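Side-chain contact in CTP:phosphocholine Cytidylyltransferase (Streptococcus pneumoniae, PDB 1JYK), which catalyses the transfer of a cytidylyl group from CTP to phosphocholine, yielding CDP-choline and pyrophosphate: residues 154-159 against 214-219. Residues are numbered along the deposited sequence; the frame is centred on the assembly and turned at random.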
ATOM      1  N   ASN A 154       4.126  14.369   7.527  1.00 33.73           N
ATOM      2  CA  ASN A 154       3.187  13.330   7.915  1.00 34.22           C
ATOM      3  C   ASN A 154       3.565  11.904   7.518  1.00 31.40           C
ATOM      4  O   ASN A 154       2.699  11.035   7.452  1.00 32.73           O
ATOM      5  CB  ASN A 154       1.805  13.654   7.350  1.00 38.41           C
ATOM      6  CG  ASN A 154       1.235  14.932   7.926  1.00 43.54           C
ATOM      7  OD1 ASN A 154       0.582  15.708   7.222  1.00 47.27           O
ATOM      8  ND2 ASN A 154       1.479  15.163   9.215  1.00 44.00           N
ATOM      9  N   GLU A 155       4.838  11.653   7.248  1.00 27.33           N
ATOM     10  CA  GLU A 155       5.261  10.304   6.890  1.00 23.35           C
ATOM     11  C   GLU A 155       5.601   9.554   8.165  1.00 20.89           C
ATOM     12  O   GLU A 155       5.732  10.162   9.225  1.00 20.69           O
ATOM     13  CB  GLU A 155       6.506  10.342   6.003  1.00 25.60           C
ATOM     14  CG  GLU A 155       6.445  11.358   4.893  1.00 27.63           C
ATOM     15  CD  GLU A 155       5.608  10.878   3.740  1.00 31.04           C
ATOM     16  OE1 GLU A 155       5.284  11.702   2.858  1.00 32.67           O
ATOM     17  OE2 GLU A 155       5.271   9.674   3.717  1.00 32.37           O
ATOM     18  N   TRP A 156       5.730   8.237   8.062  1.00 17.94           N
ATOM     19  CA  TRP A 156       6.113   7.415   9.205  1.00 17.13           C
ATOM     20  C   TRP A 156       7.473   6.836   8.838  1.00 16.92           C
ATOM     21  O   TRP A 156       7.717   6.498   7.680  1.00 16.31           O
ATOM     22  CB  TRP A 156       5.109   6.290   9.452  1.00 17.04           C
ATOM     23  CG  TRP A 156       3.829   6.739  10.105  1.00 17.76           C
ATOM     24  CD1 TRP A 156       3.409   8.031  10.308  1.00 17.97           C
ATOM     25  CD2 TRP A 156       2.780   5.899  10.606  1.00 17.09           C
ATOM     26  NE1 TRP A 156       2.166   8.041  10.894  1.00 17.44           N
ATOM     27  CE2 TRP A 156       1.758   6.745  11.090  1.00 18.28           C
ATOM     28  CE3 TRP A 156       2.608   4.510  10.686  1.00 18.03           C
ATOM     29  CZ2 TRP A 156       0.570   6.245  11.650  1.00 18.86           C
ATOM     30  CZ3 TRP A 156       1.428   4.014  11.248  1.00 18.82           C
ATOM     31  CH2 TRP A 156       0.426   4.882  11.721  1.00 18.44           C
ATOM     32  N   PHE A 157       8.358   6.722   9.818  1.00 16.46           N
ATOM     33  CA  PHE A 157       9.702   6.231   9.554  1.00 15.75           C
ATOM     34  C   PHE A 157      10.056   4.910  10.208  1.00 15.54           C
ATOM     35  O   PHE A 157       9.502   4.537  11.246  1.00 15.72           O
ATOM     36  CB  PHE A 157      10.714   7.297   9.964  1.00 14.59           C
ATOM     37  CG  PHE A 157      10.437   8.641   9.371  1.00 14.41           C
ATOM     38  CD1 PHE A 157      11.107   9.062   8.223  1.00 14.53           C
ATOM     39  CD2 PHE A 157       9.481   9.475   9.933  1.00 13.21           C
ATOM     40  CE1 PHE A 157      10.826  10.301   7.642  1.00 14.96           C
ATOM     41  CE2 PHE A 157       9.189  10.712   9.364  1.00 14.98           C
ATOM     42  CZ  PHE A 157       9.867  11.127   8.210  1.00 15.16           C
ATOM     43  N   LEU A 158      11.003   4.217   9.585  1.00 15.01           N
ATOM     44  CA  LEU A 158      11.466   2.919  10.051  1.00 14.46           C
ATOM     45  C   LEU A 158      12.751   3.018  10.871  1.00 15.36           C
ATOM     46  O   LEU A 158      13.745   3.578  10.412  1.00 14.80           O
ATOM     47  CB  LEU A 158      11.697   2.001   8.844  1.00 14.58           C
ATOM     48  CG  LEU A 158      10.454   1.689   8.000  1.00 13.98           C
ATOM     49  CD1 LEU A 158      10.867   1.307   6.585  1.00 13.03           C
ATOM     50  CD2 LEU A 158       9.667   0.555   8.654  1.00 13.40           C
ATOM     51  N   VAL A 159      12.723   2.466  12.079  1.00 15.24           N
ATOM     52  CA  VAL A 159      13.896   2.473  12.950  1.00 16.15           C
ATOM     53  C   VAL A 159      14.526   1.086  12.885  1.00 15.50           C
ATOM     54  O   VAL A 159      13.890   0.097  13.248  1.00 16.92           O
ATOM     55  CB  VAL A 159      13.504   2.776  14.413  1.00 15.01           C
ATOM     56  CG1 VAL A 159      14.710   2.579  15.328  1.00 14.70           C
ATOM     57  CG2 VAL A 159      12.964   4.196  14.520  1.00 16.82           C
HETATM   58  N   MSE A 214      -1.311  -0.921  12.847  1.00 20.29           N
HETATM   59  CA  MSE A 214      -1.209  -2.191  13.476  1.00 21.63           C
HETATM   60  C   MSE A 214       0.079  -2.902  13.526  1.00 20.63           C
HETATM   61  O   MSE A 214       0.263  -3.848  14.289  1.00 19.76           O
HETATM   62  CB  MSE A 214      -2.424  -2.955  13.091  1.00 25.25           C
HETATM   63  CG  MSE A 214      -3.069  -2.794  14.413  1.00 34.51           C
HETATM   64 SE   MSE A 214      -4.619  -3.403  14.240  1.00 29.13          SE
HETATM   65  CE  MSE A 214      -5.385  -1.544  13.880  1.00 34.88           C
ATOM     66  N   VAL A 215       1.025  -2.328  12.805  1.00 19.13           N
ATOM     67  CA  VAL A 215       2.357  -2.829  12.833  1.00 18.21           C
ATOM     68  C   VAL A 215       3.035  -1.856  13.806  1.00 18.04           C
ATOM     69  O   VAL A 215       3.726  -2.275  14.735  1.00 18.41           O
ATOM     70  CB  VAL A 215       3.005  -2.734  11.463  1.00 18.42           C
ATOM     71  CG1 VAL A 215       4.435  -3.270  11.532  1.00 15.45           C
ATOM     72  CG2 VAL A 215       2.178  -3.518  10.453  1.00 18.15           C
ATOM     73  N   LYS A 216       2.803  -0.562  13.606  1.00 17.25           N
ATOM     74  CA  LYS A 216       3.411   0.465  14.452  1.00 18.07           C
ATOM     75  C   LYS A 216       3.088   0.315  15.933  1.00 18.84           C
ATOM     76  O   LYS A 216       3.983   0.363  16.778  1.00 19.22           O
ATOM     77  CB  LYS A 216       2.981   1.862  14.003  1.00 19.16           C
ATOM     78  CG  LYS A 216       3.399   2.976  14.964  1.00 21.11           C
ATOM     79  CD  LYS A 216       2.994   4.344  14.435  1.00 25.58           C
ATOM     80  CE  LYS A 216       3.475   5.466  15.340  1.00 28.48           C
ATOM     81  NZ  LYS A 216       2.702   5.521  16.614  1.00 33.23           N
ATOM     82  N   ASP A 217       1.808   0.129  16.240  1.00 18.65           N
ATOM     83  CA  ASP A 217       1.357   0.017  17.626  1.00 18.44           C
ATOM     84  C   ASP A 217       1.603  -1.334  18.298  1.00 18.12           C
ATOM     85  O   ASP A 217       1.296  -1.501  19.474  1.00 19.65           O
ATOM     86  CB  ASP A 217      -0.131   0.382  17.707  1.00 16.41           C
ATOM     87  CG  ASP A 217      -0.407   1.826  17.287  1.00 17.67           C
ATOM     88  OD1 ASP A 217      -1.559   2.137  16.920  1.00 19.68           O
ATOM     89  OD2 ASP A 217       0.522   2.666  17.324  1.00 22.50           O
ATOM     90  N   ASN A 218       2.163  -2.290  17.565  1.00 17.60           N
ATOM     91  CA  ASN A 218       2.440  -3.619  18.115  1.00 18.29           C
ATOM     92  C   ASN A 218       3.794  -4.118  17.616  1.00 18.42           C
ATOM     93  O   ASN A 218       4.076  -5.311  17.656  1.00 18.02           O
ATOM     94  CB  ASN A 218       1.353  -4.610  17.674  1.00 18.37           C
ATOM     95  CG  ASN A 218      -0.047  -4.163  18.068  1.00 21.09           C
ATOM     96  OD1 ASN A 218      -0.478  -4.381  19.200  1.00 22.11           O
ATOM     97  ND2 ASN A 218      -0.764  -3.537  17.132  1.00 18.12           N
ATOM     98  N   ILE A 219       4.625  -3.192  17.148  1.00 20.07           N
ATOM     99  CA  ILE A 219       5.930  -3.532  16.588  1.00 21.15           C
ATOM    100  C   ILE A 219       6.776  -4.495  17.424  1.00 22.26           C
ATOM    101  O   ILE A 219       7.454  -5.365  16.885  1.00 22.71           O
ATOM    102  CB  ILE A 219       6.732  -2.238  16.286  1.00 20.12           C
ATOM    103  CG1 ILE A 219       7.956  -2.565  15.426  1.00 20.01           C
ATOM    104  CG2 ILE A 219       7.128  -1.555  17.582  1.00 20.37           C
ATOM    105  CD1 ILE A 219       7.641  -3.372  14.181  1.00 18.95           C
TER
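CD of K216 lies over one face of the W156 indole, and this single pair carries the contact between 154-159 and 214-219. CD of K216 sits 3.7 Å from the centroid of the six-membered ring of W156, only 16° off the ring normal, a CH-pi contact made over the face and not at the edge. Within the benzo ring the methylene is displaced toward the rim, where CZ3 of W156 comes within 3.6 Å of K216 CD. CB of K216 reaches the same ring atom of W156, CZ3, at 3.8 Å. The two side chains cross at about a right angle. K216 is extended from CB to CE, with CG anti to the backbone N (chi1 171°), and this shape, starting from the end of helix 213-216, brings CD over the benzo ring, with CB beside its rim at CZ3. A bend at chi4 (-72°) then turns the ammonium group up from the ring: NZ of K216 stands 5.6 Å from the centroid of the W156 six-membered ring, so any cation-pi attraction is weak at most. The same NZ makes a long salt bridge to OD2 of D217, at 3.7 Å, while OD1 of D217 is hydrogen-bonded to ND2 of N213. W156 also packs on I169 of strand 166-170, the partner of 157-160 in a two-stranded antiparallel sheet, so that the indole joins this hairpin to the short helix. Chemically the contact is mainly dispersion and CH-pi attraction between one methylene and an aromatic face; the lysine's charge is held well above the ring, so electrostatics probably add little to the contact.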